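Local coordinates for Thg1-like uncharacterized protein (Bacillus thuringiensis, PDB 4KGM) that probably adds nucleotides to the 5' end of tRNA in the 3'-to-5' direction, using a polymerase palm-like catalytic domain that binds ATP and magnesium, at residues A[139-144]-A[232-237]; A[143-148]-A[224-229]; A[14-19]-A[94-99]; A[23-28]-A[132-137]. One frame throughout, in Å; residues are numbered along the deposited sequence.

Contact 1: residues A[139-144]-A[232-237]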
# COMPACT_ATOMS: atom_id res chain seq x y z
N GLU A 139 21.65 -2.75 5.66
CA GLU A 139 21.17 -3.90 4.91
C GLU A 139 21.45 -3.75 3.41
O GLU A 139 21.19 -4.67 2.63
CB GLU A 139 19.68 -4.13 5.15
CG GLU A 139 19.34 -4.69 6.53
CD GLU A 139 19.50 -6.19 6.62
OE1 GLU A 139 20.47 -6.74 6.04
OE2 GLU A 139 18.65 -6.84 7.27
N VAL A 140 21.98 -2.60 3.02
CA VAL A 140 22.27 -2.34 1.62
C VAL A 140 23.40 -3.22 1.11
O VAL A 140 23.28 -3.85 0.06
CB VAL A 140 22.63 -0.86 1.38
CG1 VAL A 140 22.88 -0.61 -0.11
CG2 VAL A 140 21.52 0.04 1.89
N ALA A 141 24.50 -3.28 1.87
CA ALA A 141 25.60 -4.17 1.54
C ALA A 141 25.10 -5.60 1.50
O ALA A 141 25.39 -6.35 0.57
CB ALA A 141 26.73 -4.02 2.54
N ASN A 142 24.34 -5.98 2.52
CA ASN A 142 23.74 -7.31 2.59
C ASN A 142 22.84 -7.64 1.40
O ASN A 142 22.66 -8.81 1.06
CB ASN A 142 22.98 -7.49 3.91
CG ASN A 142 23.89 -7.63 5.11
OD1 ASN A 142 23.90 -6.78 6.00
ND2 ASN A 142 24.67 -8.71 5.14
N TYR A 143 22.28 -6.61 0.76
CA TYR A 143 21.46 -6.83 -0.42
C TYR A 143 22.29 -7.31 -1.60
O TYR A 143 21.95 -8.30 -2.25
CB TYR A 143 20.69 -5.56 -0.82
CG TYR A 143 20.00 -5.71 -2.16
CD1 TYR A 143 18.79 -6.38 -2.26
CD2 TYR A 143 20.57 -5.20 -3.32
CE1 TYR A 143 18.16 -6.54 -3.48
CE2 TYR A 143 19.94 -5.35 -4.54
CZ TYR A 143 18.74 -6.02 -4.62
OH TYR A 143 18.11 -6.17 -5.84
N PHE A 144 23.37 -6.60 -1.88
CA PHE A 144 24.25 -6.95 -2.99
C PHE A 144 25.02 -8.24 -2.72
O PHE A 144 25.30 -9.01 -3.64
CB PHE A 144 25.20 -5.79 -3.31
CG PHE A 144 24.50 -4.55 -3.78
CD1 PHE A 144 24.03 -4.45 -5.08
CD2 PHE A 144 24.30 -3.48 -2.92
CE1 PHE A 144 23.38 -3.30 -5.52
CE2 PHE A 144 23.65 -2.34 -3.34
CZ PHE A 144 23.19 -2.25 -4.64
N TYR A 232 32.82 -1.09 -0.27
CA TYR A 232 32.61 -0.92 -1.70
C TYR A 232 31.19 -0.45 -1.99
O TYR A 232 30.96 0.33 -2.92
CB TYR A 232 32.90 -2.22 -2.44
CG TYR A 232 32.77 -2.13 -3.95
CD1 TYR A 232 33.80 -1.63 -4.73
CD2 TYR A 232 31.61 -2.56 -4.58
CE1 TYR A 232 33.68 -1.55 -6.10
CE2 TYR A 232 31.48 -2.48 -5.96
CZ TYR A 232 32.52 -1.98 -6.71
OH TYR A 232 32.40 -1.90 -8.08
N VAL A 233 30.24 -0.93 -1.19
CA VAL A 233 28.85 -0.51 -1.31
C VAL A 233 28.52 0.59 -0.31
O VAL A 233 27.90 1.60 -0.66
CB VAL A 233 27.89 -1.70 -1.10
CG1 VAL A 233 26.45 -1.22 -1.05
CG2 VAL A 233 28.07 -2.74 -2.19
N GLU A 234 28.96 0.40 0.93
CA GLU A 234 28.63 1.31 2.02
C GLU A 234 29.16 2.73 1.84
O GLU A 234 28.74 3.65 2.53
CB GLU A 234 29.09 0.73 3.37
CG GLU A 234 28.32 -0.51 3.78
CD GLU A 234 28.66 -0.98 5.18
OE1 GLU A 234 29.73 -0.59 5.69
OE2 GLU A 234 27.85 -1.73 5.78
N GLN A 235 30.09 2.90 0.90
CA GLN A 235 30.62 4.22 0.58
C GLN A 235 29.54 5.12 0.00
O GLN A 235 29.65 6.35 0.05
CB GLN A 235 31.78 4.11 -0.41
CG GLN A 235 31.41 3.41 -1.72
CD GLN A 235 32.54 3.42 -2.73
OE1 GLN A 235 33.29 4.39 -2.84
NE2 GLN A 235 32.67 2.32 -3.47
N PHE A 236 28.50 4.51 -0.55
CA PHE A 236 27.39 5.26 -1.14
C PHE A 236 26.21 5.32 -0.17
O PHE A 236 25.28 6.10 -0.37
CB PHE A 236 26.95 4.62 -2.46
CG PHE A 236 28.06 4.45 -3.46
CD1 PHE A 236 28.62 5.55 -4.09
CD2 PHE A 236 28.53 3.19 -3.78
CE1 PHE A 236 29.64 5.39 -5.01
CE2 PHE A 236 29.55 3.02 -4.71
CZ PHE A 236 30.10 4.13 -5.32
N VAL A 237 26.26 4.49 0.86
CA VAL A 237 25.16 4.37 1.81
C VAL A 237 25.25 5.40 2.93
O VAL A 237 24.26 6.06 3.26
CB VAL A 237 25.12 2.96 2.43
CG1 VAL A 237 23.96 2.84 3.40
CG2 VAL A 237 25.03 1.91 1.34
O HOH W 1 25.19 -2.00 4.58
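Val140 and Val233 meet methyl to methyl where helix 140-144 crosses helix 232-237, and they illustrate how two helices can be joined mainly by apolar side chains. The axes of these local segments approach to 9.1 Å and their N-to-C directions differ by 140°, a roughly antiparallel crossing. In the tight part, CG1 of Val140 lies 3.7 Å from CG1 of Val233 and 3.6 Å from CG2 of Val237. The side chains of Val140 and Val237 run alongside each other, pointing opposite ways. CG1 of Val233, anti to the backbone N (chi1 173°), also comes 3.6 Å from CD2 of Phe144, meeting that ring obliquely. Beside them Ala141 is small enough for its CA to come 4.0 Å from CG1 of Val233.

The other margin is looser and wet. CG of Glu234 touches CB of Ala141, and the chain, extended beyond CG, carries the carboxylate toward a water that accepts from Ala141 N at 3.1 Å and donates to Glu234 OE2 at 2.9 Å. No direct hydrogen bond joins the two segments. Arg230 offers that carboxylate a weak, long ion pair.

The contact packs against one face of the antiparallel sheet of the palm-like domain, where Val140 and Phe144 rest on Leu80 of strand 76-81, and Phe144 also reaches Leu69 and Tyr71 of strand 67-73.

Contact 2: residues A[143-148]-A[224-229]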
# COMPACT_ATOMS: atom_id res chain seq x y z
N TYR A 143 22.28 -6.61 0.76
CA TYR A 143 21.46 -6.83 -0.42
C TYR A 143 22.29 -7.31 -1.60
O TYR A 143 21.95 -8.30 -2.25
CB TYR A 143 20.69 -5.56 -0.82
CG TYR A 143 20.00 -5.71 -2.16
CD1 TYR A 143 18.79 -6.38 -2.26
CD2 TYR A 143 20.57 -5.20 -3.32
CE1 TYR A 143 18.16 -6.54 -3.48
CE2 TYR A 143 19.94 -5.35 -4.54
CZ TYR A 143 18.74 -6.02 -4.62
OH TYR A 143 18.11 -6.17 -5.84
N PHE A 144 23.37 -6.60 -1.88
CA PHE A 144 24.25 -6.95 -2.99
C PHE A 144 25.02 -8.24 -2.72
O PHE A 144 25.30 -9.01 -3.64
CB PHE A 144 25.20 -5.79 -3.31
CG PHE A 144 24.50 -4.55 -3.78
CD1 PHE A 144 24.03 -4.45 -5.08
CD2 PHE A 144 24.30 -3.48 -2.92
CE1 PHE A 144 23.38 -3.30 -5.52
CE2 PHE A 144 23.65 -2.34 -3.34
CZ PHE A 144 23.19 -2.25 -4.64
N ILE A 145 25.35 -8.47 -1.45
CA ILE A 145 25.95 -9.74 -1.04
C ILE A 145 24.98 -10.87 -1.34
O ILE A 145 25.38 -11.94 -1.81
CB ILE A 145 26.28 -9.74 0.47
CG1 ILE A 145 27.41 -8.76 0.77
CG2 ILE A 145 26.67 -11.13 0.94
CD1 ILE A 145 27.67 -8.55 2.24
N TRP A 146 23.70 -10.62 -1.09
CA TRP A 146 22.65 -11.59 -1.38
C TRP A 146 22.52 -11.81 -2.89
O TRP A 146 22.23 -12.91 -3.34
CB TRP A 146 21.32 -11.11 -0.80
CG TRP A 146 20.14 -11.96 -1.14
CD1 TRP A 146 20.02 -13.31 -0.95
CD2 TRP A 146 18.89 -11.52 -1.68
NE1 TRP A 146 18.79 -13.74 -1.36
CE2 TRP A 146 18.07 -12.66 -1.82
CE3 TRP A 146 18.39 -10.28 -2.08
CZ2 TRP A 146 16.78 -12.59 -2.33
CZ3 TRP A 146 17.10 -10.21 -2.59
CH2 TRP A 146 16.31 -11.36 -2.71
N ARG A 147 22.76 -10.75 -3.65
CA ARG A 147 22.68 -10.82 -5.11
C ARG A 147 23.89 -11.51 -5.72
O ARG A 147 23.77 -12.23 -6.71
CB ARG A 147 22.50 -9.42 -5.70
CG ARG A 147 21.16 -8.78 -5.41
CD ARG A 147 20.04 -9.42 -6.21
NE ARG A 147 19.40 -10.53 -5.50
CZ ARG A 147 18.59 -11.41 -6.07
NH1 ARG A 147 18.32 -11.32 -7.37
NH2 ARG A 147 18.05 -12.39 -5.35
N GLN A 148 25.06 -11.29 -5.13
CA GLN A 148 26.28 -11.96 -5.58
C GLN A 148 26.25 -13.45 -5.27
O GLN A 148 26.78 -14.26 -6.03
CB GLN A 148 27.52 -11.31 -4.96
CG GLN A 148 28.01 -10.07 -5.68
CD GLN A 148 29.35 -9.59 -5.16
OE1 GLN A 148 29.76 -9.94 -4.06
NE2 GLN A 148 30.04 -8.78 -5.96
N PRO A 224 34.85 -6.34 -6.45
CA PRO A 224 35.20 -7.32 -5.41
C PRO A 224 34.01 -8.13 -4.94
O PRO A 224 32.87 -7.85 -5.31
CB PRO A 224 35.71 -6.44 -4.27
CG PRO A 224 34.94 -5.17 -4.43
CD PRO A 224 34.79 -4.97 -5.92
N ILE A 225 34.28 -9.15 -4.12
CA ILE A 225 33.22 -9.86 -3.43
C ILE A 225 32.78 -8.98 -2.28
O ILE A 225 33.56 -8.71 -1.36
CB ILE A 225 33.73 -11.21 -2.88
CG1 ILE A 225 34.40 -12.02 -3.99
CG2 ILE A 225 32.58 -11.99 -2.26
CD1 ILE A 225 34.94 -13.36 -3.53
N ILE A 226 31.53 -8.52 -2.33
CA ILE A 226 31.03 -7.54 -1.37
C ILE A 226 31.16 -8.01 0.08
O ILE A 226 31.45 -7.22 0.98
CB ILE A 226 29.56 -7.16 -1.66
CG1 ILE A 226 29.37 -6.83 -3.14
CG2 ILE A 226 29.13 -5.98 -0.80
CD1 ILE A 226 30.14 -5.62 -3.60
N SER A 227 30.97 -9.31 0.30
CA SER A 227 31.07 -9.88 1.64
C SER A 227 32.48 -9.77 2.22
O SER A 227 32.67 -9.89 3.43
CB SER A 227 30.59 -11.34 1.66
OG SER A 227 31.33 -12.12 0.74
N LYS A 228 33.45 -9.53 1.36
CA LYS A 228 34.84 -9.35 1.79
C LYS A 228 35.29 -7.90 1.63
O LYS A 228 36.42 -7.55 1.95
CB LYS A 228 35.77 -10.28 1.01
N ASP A 229 34.39 -7.05 1.14
CA ASP A 229 34.67 -5.63 0.99
C ASP A 229 33.37 -4.83 1.00
O ASP A 229 32.88 -4.38 -0.03
CB ASP A 229 35.45 -5.36 -0.30
CG ASP A 229 35.92 -3.92 -0.41
OD1 ASP A 229 36.04 -3.25 0.64
OD2 ASP A 229 36.18 -3.46 -1.54
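Helix 143-148 runs past a loop that tightens into a 3-10 turn at 226-228, the backbones coming nearest at Ile145 and Ile226, whose CA atoms are 5.5 Å apart. This is a helix-to-loop contact on the helical layer of the palm-like domain, and it exemplifies a side-chain amide pairing with backbone polar groups. Gln148 uses both ends of its amide. NE2 donates to Pro224 O at 3.0 Å in a nearly straight bond (172°), lying in the plane of that carbonyl, while OE1 accepts from Ile226 N at 2.9 Å, the donor tilted from the plane of the amide carbonyl. The two bonds bracket Ile225 and fix the rotation of the amide, its carbonyl oxygen toward the start of the 3-10 turn. They also engage one backbone donor and one backbone acceptor in the loop. The turn carries its own backbone bonds, from Lys228 N to Ile225 O and from Asp229 N to Ile226 O.

Apolar contacts complete the joint. The side chain of Ile226 crosses that of Gln148 at about a right angle. Ile145, its CG1 anti to the carbonyl carbon (chi1 -68°), places that atom against both CB and CG2 of Ile226, each 3.6 Å away; its CD1 continues to the backbone of Ser227. Tyr232 and Val233 of helix 231-237 pack on Ile226 as well. At the amide itself the fit is close, CG1 of Ile226 standing 3.3 Å from Gln148 OE1.

Contact 3: residues A[14-19]-A[94-99]. With PO4 (phosphate ion), chain J.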
# COMPACT_ATOMS: atom_id res chain seq x y z
N ALA A 14 -5.79 5.71 -4.94
CA ALA A 14 -5.86 4.55 -4.06
C ALA A 14 -4.61 3.69 -4.19
O ALA A 14 -4.26 2.94 -3.29
CB ALA A 14 -7.11 3.74 -4.36
N TYR A 15 -3.93 3.82 -5.33
CA TYR A 15 -2.69 3.09 -5.56
C TYR A 15 -1.55 4.02 -5.95
O TYR A 15 -0.56 3.60 -6.56
CB TYR A 15 -2.90 1.97 -6.58
CG TYR A 15 -3.90 0.96 -6.07
CD1 TYR A 15 -3.50 -0.04 -5.19
CD2 TYR A 15 -5.23 1.02 -6.44
CE1 TYR A 15 -4.41 -0.96 -4.70
CE2 TYR A 15 -6.15 0.10 -5.95
CZ TYR A 15 -5.73 -0.88 -5.08
OH TYR A 15 -6.63 -1.79 -4.59
N ARG A 16 -1.68 5.29 -5.57
CA ARG A 16 -0.59 6.24 -5.70
C ARG A 16 0.34 6.05 -4.51
O ARG A 16 0.36 6.86 -3.58
CB ARG A 16 -1.12 7.67 -5.75
CG ARG A 16 -0.06 8.69 -6.12
CD ARG A 16 -0.65 10.08 -6.30
NE ARG A 16 0.35 11.02 -6.80
CZ ARG A 16 0.64 11.17 -8.09
NH1 ARG A 16 0.02 10.45 -9.01
NH2 ARG A 16 1.57 12.05 -8.46
N ILE A 17 1.11 4.97 -4.55
CA ILE A 17 1.97 4.60 -3.44
C ILE A 17 3.29 5.36 -3.50
O ILE A 17 3.89 5.52 -4.57
CB ILE A 17 2.23 3.08 -3.44
CG1 ILE A 17 0.88 2.34 -3.44
CG2 ILE A 17 3.07 2.67 -2.25
CD1 ILE A 17 1.01 0.85 -3.52
N LYS A 18 3.74 5.86 -2.35
CA LYS A 18 5.02 6.54 -2.26
C LYS A 18 5.92 5.89 -1.21
O LYS A 18 5.47 5.55 -0.12
CB LYS A 18 4.83 8.02 -1.95
CG LYS A 18 4.33 8.84 -3.12
CD LYS A 18 4.35 10.33 -2.80
CE LYS A 18 4.04 11.17 -4.03
NZ LYS A 18 4.02 12.62 -3.72
N LEU A 19 7.19 5.72 -1.56
CA LEU A 19 8.17 5.22 -0.62
C LEU A 19 8.56 6.32 0.36
O LEU A 19 8.68 7.48 -0.04
CB LEU A 19 9.42 4.73 -1.36
CG LEU A 19 9.25 3.55 -2.33
CD1 LEU A 19 10.50 3.39 -3.19
CD2 LEU A 19 8.96 2.27 -1.56
N GLU A 94 9.50 11.85 -6.88
CA GLU A 94 8.99 12.03 -5.52
C GLU A 94 8.73 10.69 -4.83
O GLU A 94 7.80 10.56 -4.03
CB GLU A 94 7.72 12.88 -5.51
CG GLU A 94 7.91 14.26 -6.13
CD GLU A 94 6.59 14.96 -6.39
OE1 GLU A 94 5.59 14.27 -6.66
OE2 GLU A 94 6.55 16.21 -6.31
N ASN A 95 9.57 9.70 -5.14
CA ASN A 95 9.46 8.35 -4.59
C ASN A 95 8.13 7.64 -4.89
O ASN A 95 7.70 6.77 -4.13
CB ASN A 95 9.77 8.33 -3.09
CG ASN A 95 11.20 7.91 -2.79
OD1 ASN A 95 12.05 7.88 -3.68
ND2 ASN A 95 11.47 7.57 -1.53
N ASN A 96 7.50 8.02 -5.99
CA ASN A 96 6.31 7.33 -6.48
C ASN A 96 6.65 5.90 -6.90
O ASN A 96 7.43 5.69 -7.84
CB ASN A 96 5.71 8.10 -7.66
CG ASN A 96 4.42 7.49 -8.18
OD1 ASN A 96 4.38 6.33 -8.59
ND2 ASN A 96 3.35 8.28 -8.16
N LEU A 97 6.06 4.92 -6.23
CA LEU A 97 6.39 3.51 -6.44
C LEU A 97 6.20 3.05 -7.89
O LEU A 97 7.14 2.59 -8.53
CB LEU A 97 5.59 2.61 -5.50
CG LEU A 97 5.90 1.11 -5.56
CD1 LEU A 97 7.29 0.81 -5.00
CD2 LEU A 97 4.84 0.30 -4.83
N GLN A 98 4.98 3.18 -8.41
CA GLN A 98 4.66 2.69 -9.75
C GLN A 98 5.43 3.40 -10.85
O GLN A 98 5.69 2.83 -11.90
CB GLN A 98 3.16 2.78 -10.03
CG GLN A 98 2.31 1.82 -9.22
CD GLN A 98 0.90 1.70 -9.76
OE1 GLN A 98 0.68 1.09 -10.81
NE2 GLN A 98 -0.06 2.28 -9.05
N LYS A 99 5.80 4.66 -10.60
CA LYS A 99 6.52 5.43 -11.60
C LYS A 99 8.00 5.05 -11.63
O LYS A 99 8.60 4.92 -12.69
CB LYS A 99 6.34 6.93 -11.37
CG LYS A 99 6.11 7.72 -12.64
CD LYS A 99 5.72 9.16 -12.35
CE LYS A 99 5.46 9.93 -13.63
NZ LYS A 99 5.08 11.34 -13.36
P PO4 J . 1.49 12.32 -12.27
O1 PO4 J . 1.38 13.77 -12.67
O2 PO4 J . 0.10 11.73 -12.15
O3 PO4 J . 2.26 11.56 -13.32
O4 PO4 J . 2.21 12.22 -10.95
O HOH W 2 1.31 5.62 -8.71
O HOH W 3 2.92 4.29 -6.99
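Ile17 O and Asn95 O accept the two bonds of a single backbone bridge, centred on Lys18 and Asn96, that fastens the loop 14-19 to the start of helix 97-119. Leu97 N donates to Ile17 O at 2.8 Å, and Leu19 N donates to Asn95 O at 2.8 Å. The Asn95 amide adds a third bond, ND2 reaching Leu19 O from well above the carbonyl plane. Gln98 NE2 grips Tyr15 O at 2.9 Å, while Gln98 OE1 is held by Ala132 N of the second subunit. Apolar branches add to this: Ile17 and Leu97 lie side by side, CG2 of Ile17 3.9 Å from CD2 of Leu97.

One step out, Asn96 is the N-cap of the helix. Its CG stands anti to the backbone N (chi1 -177°), and its OD1 accepts from Lys99 N at 3.0 Å. A water links that same OD1 to Ile17 O and accepts from Gln98 N. Asn96 ND2 sits over the face of the Arg16 guanidinium, 4.0 Å from CZ. A phosphate ion, probably from the crystallisation liquor, receives Arg16 NH2 on O4 at 2.6 Å and Lys99 NZ on O3; Arg131 of the second subunit binds it too.

Within the fold, the joint pins the linker between helix 4-13 and strand 25-31 to helix 97-119, with Leu19 and Leu97 packing on Val134 and Ala132 of strand 128-134.

Contact 4: residues A[23-28]-A[132-137]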
# COMPACT_ATOMS: atom_id res chain seq x y z
N MET A 23 15.88 7.53 2.80
CA MET A 23 16.40 6.19 3.06
C MET A 23 16.71 5.47 1.75
O MET A 23 16.10 5.76 0.72
CB MET A 23 15.44 5.39 3.95
CG MET A 23 14.08 5.12 3.35
SD MET A 23 13.06 4.15 4.49
CE MET A 23 12.99 5.25 5.90
N PRO A 24 17.69 4.54 1.77
CA PRO A 24 18.13 3.82 0.57
C PRO A 24 17.00 3.18 -0.22
O PRO A 24 16.13 2.53 0.37
CB PRO A 24 19.04 2.73 1.14
CG PRO A 24 19.59 3.32 2.39
CD PRO A 24 18.49 4.17 2.96
N VAL A 25 17.01 3.38 -1.53
CA VAL A 25 16.03 2.76 -2.42
C VAL A 25 16.73 1.78 -3.37
O VAL A 25 17.76 2.11 -3.96
CB VAL A 25 15.26 3.82 -3.24
CG1 VAL A 25 14.49 3.16 -4.38
CG2 VAL A 25 14.32 4.61 -2.35
N ILE A 26 16.16 0.59 -3.50
CA ILE A 26 16.68 -0.41 -4.43
C ILE A 26 15.67 -0.70 -5.53
O ILE A 26 14.50 -0.97 -5.26
CB ILE A 26 17.02 -1.72 -3.70
CG1 ILE A 26 18.18 -1.51 -2.73
CG2 ILE A 26 17.37 -2.81 -4.71
CD1 ILE A 26 19.48 -1.18 -3.41
N VAL A 27 16.12 -0.63 -6.78
CA VAL A 27 15.30 -0.99 -7.92
C VAL A 27 15.90 -2.18 -8.66
O VAL A 27 17.06 -2.14 -9.07
CB VAL A 27 15.18 0.18 -8.92
CG1 VAL A 27 14.35 -0.24 -10.13
CG2 VAL A 27 14.57 1.39 -8.24
N ARG A 28 15.12 -3.25 -8.82
CA ARG A 28 15.57 -4.39 -9.59
C ARG A 28 14.77 -4.57 -10.88
O ARG A 28 13.54 -4.53 -10.88
CB ARG A 28 15.57 -5.69 -8.77
CG ARG A 28 16.24 -6.86 -9.50
CD ARG A 28 16.58 -8.03 -8.58
NE ARG A 28 15.39 -8.75 -8.12
CZ ARG A 28 14.96 -8.76 -6.87
NH1 ARG A 28 15.63 -8.10 -5.93
NH2 ARG A 28 13.87 -9.44 -6.54
N ALA A 132 10.44 -1.73 -7.01
CA ALA A 132 11.19 -0.84 -6.15
C ALA A 132 10.90 -1.13 -4.68
O ALA A 132 9.88 -1.73 -4.35
CB ALA A 132 10.88 0.62 -6.47
N GLN A 133 11.81 -0.71 -3.81
CA GLN A 133 11.68 -0.94 -2.38
C GLN A 133 12.64 -0.04 -1.62
O GLN A 133 13.47 0.64 -2.22
CB GLN A 133 11.99 -2.40 -2.05
CG GLN A 133 13.47 -2.73 -2.08
CD GLN A 133 13.73 -4.21 -1.94
OE1 GLN A 133 13.29 -5.02 -2.75
NE2 GLN A 133 14.46 -4.58 -0.89
N VAL A 134 12.53 -0.05 -0.29
CA VAL A 134 13.49 0.64 0.55
C VAL A 134 14.27 -0.37 1.40
O VAL A 134 13.84 -1.51 1.59
CB VAL A 134 12.82 1.67 1.48
CG1 VAL A 134 12.16 2.78 0.67
CG2 VAL A 134 11.81 1.00 2.40
N LEU A 135 15.42 0.06 1.90
CA LEU A 135 16.25 -0.76 2.76
C LEU A 135 16.89 0.10 3.83
O LEU A 135 17.26 1.24 3.58
CB LEU A 135 17.35 -1.46 1.95
CG LEU A 135 16.99 -2.70 1.15
CD1 LEU A 135 18.23 -3.25 0.46
CD2 LEU A 135 16.38 -3.76 2.04
N PRO A 136 17.01 -0.45 5.05
CA PRO A 136 17.80 0.24 6.07
C PRO A 136 19.26 0.29 5.66
O PRO A 136 19.70 -0.58 4.90
CB PRO A 136 17.60 -0.63 7.32
CG PRO A 136 17.13 -1.95 6.81
CD PRO A 136 16.37 -1.67 5.56
N GLN A 137 20.00 1.28 6.14
CA GLN A 137 21.39 1.49 5.75
C GLN A 137 22.29 0.27 5.98
O GLN A 137 23.17 -0.02 5.18
CB GLN A 137 21.97 2.71 6.47
CG GLN A 137 21.46 4.04 5.95
CD GLN A 137 22.02 5.22 6.72
OE1 GLN A 137 21.80 5.34 7.93
NE2 GLN A 137 22.76 6.09 6.03
O HOH W 4 14.64 -7.40 -3.39
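Gln133 O accepts Ile26 N at 3.0 Å, the donor lying above the carbonyl plane, and the same oxygen meets the CA-H of Val25, so one acceptor is gripped by two neighbouring residues of the facing strand. Ile26 O in turn accepts a weak bond from Gln133 N, making Ile26 and Gln133 the hydrogen-bonded pair. Beyond it, Leu135 N donates to Pro24 O at 3.0 Å, carrying the ladder past the end of strand 128-134. Val25 with Val134 and Val27 with Ala132 are the flanking non-hydrogen-bonded pairs.

The two strands are antiparallel neighbours in the sheet of the palm-like domain, a useful example of how alternation sorts side chains. Strand 128-134 is its outermost member within this chain, and strand 25-31 carries, near its end, Asp30 and Gly31 of the magnesium site. On one face, CG2 of Val27 touches CB of Ala132 at 4.2 Å, and Val25 crosses Val134 obliquely. SD of Met23 reaches CB of Val134 at 3.9 Å. Helix 97-119 covers Val27 and Ala132.

On the other face CG1 of Ile26, anti to the carbonyl carbon (chi1 -66°), meets CD1 of Leu135 at 3.6 Å, and Tyr143 of helix 140-160 packs on both residues. A water accepts from Arg28 NH1 at 2.8 Å and donates to Gln133 OE1 at 2.8 Å, while Arg28 NH2 forms a salt bridge with Glu12 of the second subunit.

Along the chain, contacts 3 and 4 interleave, with 14-19 and 23-28 preceding their partners 94-99 and 132-137; contacts 1 and 2 follow, both starting on helix 140-160. Contacts 1 and 2 are about 8 Å apart between centres and share Tyr143 and Phe144. Contact 4 lies about 11 Å from contact 1 between centres, joined through Tyr143, which packs on Ile26 and Leu135 and probably hydrogen-bonds Arg28, and through a probable hydrogen bond from Gln137 to Val237 O. Contact 3, about 14 Å from contact 4 between centres, touches it through Leu19 and Leu97. Helices thus pack on both faces of one sheet, and all four contacts also touch the second subunit.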